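Local coordinates for protein lipase (Streptomyces rimosus, PDB 5MAL) that hydrolyses triacylglycerols, with a preference for medium-length acyl chains, and other esters as a secreted monomeric lipase of the GDSL family, at residues A36-A39 against A40-G44; P67-S70 against G71-L74; T218-G221 against Q222-Y226. All coordinates share one frame; numbering follows the deposited sequence.

Contact 1 of 3, residues A36-A39 against A40-G44; sequences ALWA and ASHTG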
ATOM      1  N   ALA A  36      -9.221  -8.625  -3.047  1.00  8.23           N
ATOM      2  CA  ALA A  36     -10.558  -9.198  -3.133  1.00  9.94           C
ATOM      3  C   ALA A  36     -11.029  -9.236  -4.589  1.00 10.08           C
ATOM      4  O   ALA A  36     -11.644 -10.207  -5.027  1.00 10.92           O
ATOM      5  CB  ALA A  36     -11.523  -8.414  -2.280  1.00 10.66           C
ATOM      6  N   LEU A  37     -10.738  -8.182  -5.343  1.00  9.27           N
ATOM      7  CA  LEU A  37     -11.078  -8.170  -6.762  1.00 11.24           C
ATOM      8  C   LEU A  37     -10.337  -9.261  -7.529  1.00 12.80           C
ATOM      9  O   LEU A  37     -10.893  -9.904  -8.432  1.00 11.79           O
ATOM     10  CB  LEU A  37     -10.766  -6.811  -7.379  1.00  9.41           C
ATOM     11  CG  LEU A  37     -11.619  -5.637  -6.893  1.00 10.41           C
ATOM     12  CD1 LEU A  37     -11.118  -4.360  -7.543  1.00  9.98           C
ATOM     13  CD2 LEU A  37     -13.088  -5.860  -7.213  1.00 10.10           C
ATOM     14  N   TRP A  38      -9.070  -9.453  -7.192  1.00  8.99           N
ATOM     15  CA  TRP A  38      -8.299 -10.498  -7.828  1.00 10.09           C
ATOM     16  C   TRP A  38      -8.919 -11.857  -7.520  1.00 10.52           C
ATOM     17  O   TRP A  38      -9.144 -12.656  -8.416  1.00 12.21           O
ATOM     18  CB  TRP A  38      -6.845 -10.459  -7.364  1.00 10.49           C
ATOM     19  CG  TRP A  38      -5.935 -11.254  -8.234  1.00 13.83           C
ATOM     20  CD1 TRP A  38      -5.188 -10.795  -9.289  1.00 10.80           C
ATOM     21  CD2 TRP A  38      -5.652 -12.645  -8.122  1.00 10.61           C
ATOM     22  NE1 TRP A  38      -4.465 -11.824  -9.837  1.00 12.53           N
ATOM     23  CE2 TRP A  38      -4.737 -12.972  -9.143  1.00  9.81           C
ATOM     24  CE3 TRP A  38      -6.095 -13.656  -7.263  1.00 10.95           C
ATOM     25  CZ2 TRP A  38      -4.245 -14.262  -9.319  1.00 12.93           C
ATOM     26  CZ3 TRP A  38      -5.605 -14.948  -7.451  1.00 12.12           C
ATOM     27  CH2 TRP A  38      -4.693 -15.231  -8.470  1.00 12.95           C
ATOM     28  N   ALA A  39      -9.214 -12.115  -6.252  1.00  8.91           N
ATOM     29  CA  ALA A  39      -9.719 -13.427  -5.885  1.00 10.42           C
ATOM     30  C   ALA A  39     -11.069 -13.663  -6.571  1.00 13.31           C
ATOM     31  O   ALA A  39     -11.332 -14.751  -7.093  1.00 15.66           O
ATOM     32  CB  ALA A  39      -9.847 -13.560  -4.358  1.00  9.24           C
ATOM     33  N   ALA A  40     -11.890 -12.618  -6.624  1.00 13.36           N
ATOM     34  CA  ALA A  40     -13.234 -12.735  -7.182  1.00 18.05           C
ATOM     35  C   ALA A  40     -13.230 -12.936  -8.696  1.00 21.57           C
ATOM     36  O   ALA A  40     -14.250 -13.313  -9.276  1.00 25.01           O
ATOM     37  CB  ALA A  40     -14.055 -11.515  -6.823  1.00 17.39           C
ATOM     38  N   SER A  41     -12.091 -12.689  -9.332  1.00 11.80           N
ATOM     39  CA  SER A  41     -11.998 -12.777 -10.787  1.00 16.40           C
ATOM     40  C   SER A  41     -11.047 -13.875 -11.238  1.00 17.59           C
ATOM     41  O   SER A  41     -10.748 -13.998 -12.424  1.00 19.03           O
ATOM     42  CB  SER A  41     -11.563 -11.432 -11.379  1.00 19.75           C
ATOM     43  OG  SER A  41     -10.295 -11.029 -10.885  1.00 17.28           O
ATOM     44  N   HIS A  42     -10.568 -14.670 -10.288  1.00 16.19           N
ATOM     45  CA  HIS A  42      -9.764 -15.836 -10.618  1.00 19.53           C
ATOM     46  C   HIS A  42     -10.392 -17.059  -9.980  1.00 19.09           C
ATOM     47  O   HIS A  42     -10.340 -17.242  -8.765  1.00 17.93           O
ATOM     48  CB  HIS A  42      -8.320 -15.659 -10.166  1.00 17.08           C
ATOM     49  CG  HIS A  42      -7.565 -14.659 -10.982  1.00 15.01           C
ATOM     50  ND1 HIS A  42      -7.639 -13.304 -10.745  1.00 14.84           N
ATOM     51  CD2 HIS A  42      -6.749 -14.813 -12.047  1.00 18.15           C
ATOM     52  CE1 HIS A  42      -6.882 -12.666 -11.620  1.00 16.45           C
ATOM     53  NE2 HIS A  42      -6.319 -13.560 -12.411  1.00 15.93           N
ATOM     54  N   THR A  43     -11.003 -17.885 -10.820  1.00 21.52           N
ATOM     55  CA  THR A  43     -11.877 -18.943 -10.350  1.00 15.16           C
ATOM     56  C   THR A  43     -11.133 -19.930  -9.471  1.00 18.95           C
ATOM     57  O   THR A  43     -10.057 -20.399  -9.829  1.00 22.39           O
ATOM     58  CB  THR A  43     -12.533 -19.673 -11.544  1.00 21.68           C
ATOM     59  OG1 THR A  43     -13.285 -18.725 -12.311  1.00 25.79           O
ATOM     60  CG2 THR A  43     -13.462 -20.747 -11.067  1.00 23.71           C
ATOM     61  N   GLY A  44     -11.693 -20.206  -8.296  1.00 16.49           N
ATOM     62  CA  GLY A  44     -11.142 -21.230  -7.427  1.00 23.41           C
ATOM     63  C   GLY A  44     -10.068 -20.737  -6.479  1.00 21.94           C
ATOM     64  O   GLY A  44      -9.351 -21.534  -5.885  1.00 19.25           O
TER
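His42 lies flat over the indole of Trp38 near the C-terminal end of helix 34-40. The imidazole and the five-membered ring of the indole form an offset stack, their centroids 3.7 Å apart and their planes inclined by 16°. His42 CE1 sits 3.1 Å from Trp38 NE1, and His42 CB rests over the six-membered ring as a CH-pi contact. A chi1 of -165°, with CG beside the carbonyl carbon, brings the indole of Trp38 to the face of the imidazole. The stacked histidine also turns its edge to the helix: His42 ND1 donates to Trp38 O at 2.8 Å, with the acceptor in the imidazole plane. Ser41 N reaches the same Trp38 O from the opposite face of the carbonyl, so two donors grip one oxygen, while Ser41 OG donates to Leu37 O at 2.8 Å. Trp38 NE1 bonds to Thr234 O, and Tyr4 meets the indole edge-to-face. Replacing the indole of Trp38 by an alanine side chain is likely to leave the imidazole without its stacking face and Thr234 O without this donor. Backbone carbonyls of a last helical turn taken up by side-chain and main-chain donors are characteristic of a helix C-terminus, here leading toward edge strand 46-49 of the parallel sheet.

Contact 2 of 3, residues P67-S70 against G71-L74; sequences PVNS and GTDL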
ATOM      1  N   PRO A  67      -1.649 -17.840   7.475  1.00 12.77           N
ATOM      2  CA  PRO A  67      -1.999 -18.752   6.378  1.00 10.03           C
ATOM      3  C   PRO A  67      -0.930 -18.899   5.297  1.00 13.96           C
ATOM      4  O   PRO A  67      -1.179 -19.536   4.266  1.00 12.91           O
ATOM      5  CB  PRO A  67      -3.258 -18.102   5.790  1.00 11.16           C
ATOM      6  CG  PRO A  67      -3.031 -16.644   5.996  1.00 11.73           C
ATOM      7  CD  PRO A  67      -2.260 -16.507   7.295  1.00 13.76           C
ATOM      8  N   VAL A  68       0.237 -18.305   5.512  1.00 10.71           N
ATOM      9  CA  VAL A  68       1.321 -18.412   4.548  1.00 10.56           C
ATOM     10  C   VAL A  68       2.092 -19.688   4.837  1.00 11.12           C
ATOM     11  O   VAL A  68       2.663 -19.833   5.906  1.00 12.29           O
ATOM     12  CB  VAL A  68       2.268 -17.209   4.619  1.00 10.16           C
ATOM     13  CG1 VAL A  68       3.422 -17.384   3.657  1.00 13.37           C
ATOM     14  CG2 VAL A  68       1.493 -15.930   4.321  1.00  9.99           C
ATOM     15  N   ASN A  69       2.101 -20.616   3.894  1.00 14.28           N
ATOM     16  CA  ASN A  69       2.755 -21.895   4.133  1.00 11.01           C
ATOM     17  C   ASN A  69       3.159 -22.537   2.812  1.00 12.59           C
ATOM     18  O   ASN A  69       3.092 -21.896   1.760  1.00  9.48           O
ATOM     19  CB  ASN A  69       1.837 -22.811   4.949  1.00 11.22           C
ATOM     20  CG  ASN A  69       0.485 -22.997   4.305  1.00 12.35           C
ATOM     21  OD1 ASN A  69       0.384 -23.279   3.111  1.00 12.79           O
ATOM     22  ND2 ASN A  69      -0.567 -22.813   5.087  1.00 19.69           N
ATOM     23  N   SER A  70       3.597 -23.792   2.852  1.00 13.85           N
ATOM     24  CA  SER A  70       4.139 -24.395   1.641  1.00 13.16           C
ATOM     25  C   SER A  70       3.087 -24.500   0.537  1.00 13.63           C
ATOM     26  O   SER A  70       3.422 -24.540  -0.645  1.00 16.66           O
ATOM     27  CB  SER A  70       4.742 -25.771   1.941  1.00 13.50           C
ATOM     28  OG  SER A  70       3.837 -26.567   2.672  1.00 14.26           O
ATOM     29  N   GLY A  71       1.818 -24.499   0.919  1.00 11.72           N
ATOM     30  CA  GLY A  71       0.744 -24.580  -0.057  1.00 15.39           C
ATOM     31  C   GLY A  71       0.432 -23.279  -0.775  1.00 13.59           C
ATOM     32  O   GLY A  71      -0.289 -23.270  -1.767  1.00  9.29           O
ATOM     33  N   THR A  72       0.982 -22.173  -0.291  1.00 11.68           N
ATOM     34  CA  THR A  72       0.655 -20.872  -0.864  1.00  8.45           C
ATOM     35  C   THR A  72       1.219 -20.735  -2.272  1.00 12.04           C
ATOM     36  O   THR A  72       2.395 -21.042  -2.505  1.00 11.13           O
ATOM     37  CB  THR A  72       1.185 -19.747   0.016  1.00  8.86           C
ATOM     38  OG1 THR A  72       0.722 -19.954   1.358  1.00  8.94           O
ATOM     39  CG2 THR A  72       0.700 -18.380  -0.486  1.00  7.51           C
ATOM     40  N   ASP A  73       0.374 -20.280  -3.198  1.00  9.96           N
ATOM     41  CA  ASP A  73       0.757 -20.088  -4.603  1.00 10.95           C
ATOM     42  C   ASP A  73       1.090 -18.645  -4.921  1.00 11.97           C
ATOM     43  O   ASP A  73       1.911 -18.353  -5.797  1.00 14.83           O
ATOM     44  CB  ASP A  73      -0.375 -20.534  -5.531  1.00 12.03           C
ATOM     45  CG  ASP A  73      -0.684 -22.007  -5.388  1.00 15.75           C
ATOM     46  OD1 ASP A  73       0.042 -22.824  -5.981  1.00 16.15           O
ATOM     47  OD2 ASP A  73      -1.639 -22.341  -4.658  1.00 16.73           O
ATOM     48  N   LEU A  74       0.379 -17.744  -4.257  1.00  8.53           N
ATOM     49  CA  LEU A  74       0.519 -16.321  -4.529  1.00  8.26           C
ATOM     50  C   LEU A  74       0.499 -15.541  -3.230  1.00  7.29           C
ATOM     51  O   LEU A  74      -0.331 -15.793  -2.360  1.00  7.70           O
ATOM     52  CB  LEU A  74      -0.601 -15.846  -5.458  1.00  8.72           C
ATOM     53  CG  LEU A  74      -0.677 -14.360  -5.821  1.00 10.51           C
ATOM     54  CD1 LEU A  74       0.564 -13.904  -6.597  1.00  9.85           C
ATOM     55  CD2 LEU A  74      -1.943 -14.049  -6.613  1.00  8.28           C
TER
HETATM   56  O   HOH W   1      -1.959 -20.130   1.631  1.00 13.87           O
HETATM   57  O   HOH W   2       4.705 -21.994  -1.465  1.00 18.59           O
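A type I beta turn from Asn69 to Thr72, reinforced by side chains, sits in the loop between helix 57-64 and strand 74-78 of the parallel sheet. Its defining bond runs from Thr72 N to Asn69 O at 3.0 Å, the donor lying well above the carbonyl plane. The Asn69 side chain folds back over the turn: Gly71 N donates to Asn69 OD1 at 2.9 Å, in the carbonyl plane and on a lone pair though bent at the hydrogen (137°), which makes an Asx turn inside the beta turn. A chi1 of 55° holds CG of Asn69 between its own N and carbonyl carbon, bringing OD1 round to that N-H. Thr72 OG1 accepts a nearly straight bond (175°) from Asn69 N at 3.0 Å. One water spans Pro67 O and Thr72 OG1, and another donates to both Ser70 O and Thr72 O. Thr72 and Val68 both touch Val5 of strand 3-8 and Ala131, so the turn sits against the end of the sheet. The chemistry implies a turn in which the main-chain N-H groups of Asn69, Gly71 and Thr72 are satisfied locally, by two side-chain oxygens and one carbonyl, while Val68 and Thr72 pack against the sheet.

Contact 3 of 3, residues T218-G221 against Q222-Y226; sequences TANG and QSKGY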
ATOM      1  N   THR A 218      -9.403   5.194  -3.970  1.00  7.64           N
ATOM      2  CA  THR A 218     -10.837   5.074  -4.117  1.00  7.28           C
ATOM      3  C   THR A 218     -11.148   3.680  -4.641  1.00  7.85           C
ATOM      4  O   THR A 218     -10.233   2.902  -4.918  1.00  6.65           O
ATOM      5  CB  THR A 218     -11.373   6.106  -5.091  1.00  7.98           C
ATOM      6  OG1 THR A 218     -10.843   5.819  -6.397  1.00  6.13           O
ATOM      7  CG2 THR A 218     -10.947   7.508  -4.662  1.00 10.55           C
ATOM      8  N   ALA A 219     -12.434   3.376  -4.819  1.00  7.33           N
ATOM      9  CA  ALA A 219     -12.810   2.115  -5.436  1.00 10.68           C
ATOM     10  C   ALA A 219     -12.185   2.003  -6.827  1.00  9.13           C
ATOM     11  O   ALA A 219     -11.694   0.947  -7.207  1.00  9.55           O
ATOM     12  CB  ALA A 219     -14.334   1.991  -5.522  1.00 11.10           C
ATOM     13  N   ASN A 220     -12.192   3.116  -7.561  1.00 10.43           N
ATOM     14  CA  ASN A 220     -11.627   3.167  -8.907  1.00 11.80           C
ATOM     15  C   ASN A 220     -10.107   2.956  -8.830  1.00  9.01           C
ATOM     16  O   ASN A 220      -9.516   2.286  -9.676  1.00 10.52           O
ATOM     17  CB  ASN A 220     -11.977   4.507  -9.589  1.00 12.55           C
ATOM     18  CG  ASN A 220     -11.867   4.442 -11.109  1.00 18.73           C
ATOM     19  OD1 ASN A 220     -11.499   3.414 -11.664  1.00 22.79           O
ATOM     20  ND2 ASN A 220     -12.202   5.536 -11.784  1.00 16.60           N
ATOM     21  N   GLY A 221      -9.493   3.523  -7.800  1.00  8.86           N
ATOM     22  CA  GLY A 221      -8.067   3.345  -7.556  1.00  7.83           C
ATOM     23  C   GLY A 221      -7.709   1.901  -7.275  1.00 10.00           C
ATOM     24  O   GLY A 221      -6.664   1.416  -7.694  1.00  9.86           O
ATOM     25  N   GLN A 222      -8.571   1.188  -6.563  1.00  8.93           N
ATOM     26  CA  GLN A 222      -8.272  -0.206  -6.301  1.00  7.77           C
ATOM     27  C   GLN A 222      -8.456  -1.037  -7.560  1.00 10.27           C
ATOM     28  O   GLN A 222      -7.633  -1.892  -7.871  1.00 10.17           O
ATOM     29  CB  GLN A 222      -9.146  -0.741  -5.174  1.00  7.80           C
ATOM     30  CG  GLN A 222      -8.724  -0.271  -3.793  1.00  5.64           C
ATOM     31  CD  GLN A 222      -7.405  -0.904  -3.354  1.00  8.68           C
ATOM     32  OE1 GLN A 222      -6.980  -1.927  -3.901  1.00  7.77           O
ATOM     33  NE2 GLN A 222      -6.758  -0.294  -2.365  1.00  7.97           N
ATOM     34  N   SER A 223      -9.536  -0.773  -8.287  1.00  8.85           N
ATOM     35  CA  SER A 223      -9.920  -1.620  -9.408  1.00  9.04           C
ATOM     36  C   SER A 223      -9.086  -1.354 -10.653  1.00 11.69           C
ATOM     37  O   SER A 223      -8.839  -2.265 -11.441  1.00 11.14           O
ATOM     38  CB  SER A 223     -11.411  -1.441  -9.723  1.00  9.68           C
ATOM     39  OG  SER A 223     -11.690  -0.140 -10.196  1.00 13.78           O
ATOM     40  N   LYS A 224      -8.619  -0.119 -10.824  1.00 10.96           N
ATOM     41  CA  LYS A 224      -7.836   0.193 -12.017  1.00 10.75           C
ATOM     42  C   LYS A 224      -6.449   0.722 -11.751  1.00  9.17           C
ATOM     43  O   LYS A 224      -5.656   0.874 -12.679  1.00 10.73           O
ATOM     44  CB  LYS A 224      -8.572   1.185 -12.877  1.00 13.35           C
ATOM     45  CG  LYS A 224      -9.628   0.517 -13.682  1.00 17.58           C
ATOM     46  CD  LYS A 224     -10.775   1.439 -13.750  1.00 30.36           C
ATOM     47  CE  LYS A 224     -10.429   2.689 -14.528  1.00 29.93           C
ATOM     48  NZ  LYS A 224     -11.633   3.504 -14.857  1.00 11.77           N
ATOM     49  N   GLY A 225      -6.163   1.026 -10.491  1.00  8.20           N
ATOM     50  CA  GLY A 225      -4.821   1.417 -10.119  1.00  9.06           C
ATOM     51  C   GLY A 225      -4.094   0.186  -9.614  1.00  8.74           C
ATOM     52  O   GLY A 225      -3.166  -0.298 -10.256  1.00  9.38           O
ATOM     53  N   TYR A 226      -4.529  -0.350  -8.477  1.00  9.24           N
ATOM     54  CA  TYR A 226      -3.829  -1.494  -7.898  1.00  5.31           C
ATOM     55  C   TYR A 226      -4.050  -2.818  -8.598  1.00  6.34           C
ATOM     56  O   TYR A 226      -3.089  -3.516  -8.898  1.00  7.00           O
ATOM     57  CB  TYR A 226      -4.198  -1.660  -6.423  1.00  7.61           C
ATOM     58  CG  TYR A 226      -3.263  -0.890  -5.563  1.00  6.37           C
ATOM     59  CD1 TYR A 226      -3.509   0.446  -5.266  1.00  9.74           C
ATOM     60  CD2 TYR A 226      -2.098  -1.481  -5.065  1.00  6.41           C
ATOM     61  CE1 TYR A 226      -2.626   1.169  -4.481  1.00  7.98           C
ATOM     62  CE2 TYR A 226      -1.213  -0.771  -4.300  1.00  6.66           C
ATOM     63  CZ  TYR A 226      -1.484   0.554  -4.008  1.00  5.42           C
ATOM     64  OH  TYR A 226      -0.607   1.254  -3.237  1.00  9.23           O
TER
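Residues 218-226 form the first turns of helix 219-232, with Thr218 as N-cap. The backbone begins with regular i to i+4 bonds, among them Gln222 N to Thr218 O and Lys224 N to Asn220 O, then widens into a pi-type turn, where Tyr226 N bonds to Gly221 O at 2.9 Å, nearly along the C=O axis. Gly225 N adds a weak bond to that same oxygen. The Gln222 chain bends at chi2 (-70°), and its amide pairs with Tyr34 N through OE1 and with Tyr11 O through NE2. The Gln222 side chain lies about 7 Å from that of His216, inferred to be an active-site residue, and about 8 Å from that of the nucleophile Ser10, which places this helix start near the catalytic centre of the SGNH hydrolase fold. Tyr226 sends OH to Gly140 O and lays its ring near that of Tyr34. Asn220 and the exposed Lys224 both touch Trp203, and Lys224 folds past the asparagine amide, its NZ 3.2 Å from Asn220 OD1. At the start of the helix, Thr218 OG1 accepts from Gly221 N at 3.0 Å and caps an N-H of the first turn.

Contacts 1 and 2 lie toward the same side of the chain's centre, and contact 3 is the most central, its centre about 12 Å from that of the chain. Contact 1 is a surface helix end combining a ring stack with hydrogen bonds, although Trp38 itself is buried; contact 2 is a partly buried loop built from polar bonds and water; contact 3, also partly buried, is a helix start near the active site. Helix 219-232, whose first turns form contact 3, also covers contact 1 further along, and Leu37 CD1 packs 3.5 Å from Ser223 CA. Trp38 CH2 comes 3.5 Å from Leu74 CD2, joining contact 1 to contact 2 through the first residue of strand 74-78. Contacts 2 and 3 do not touch.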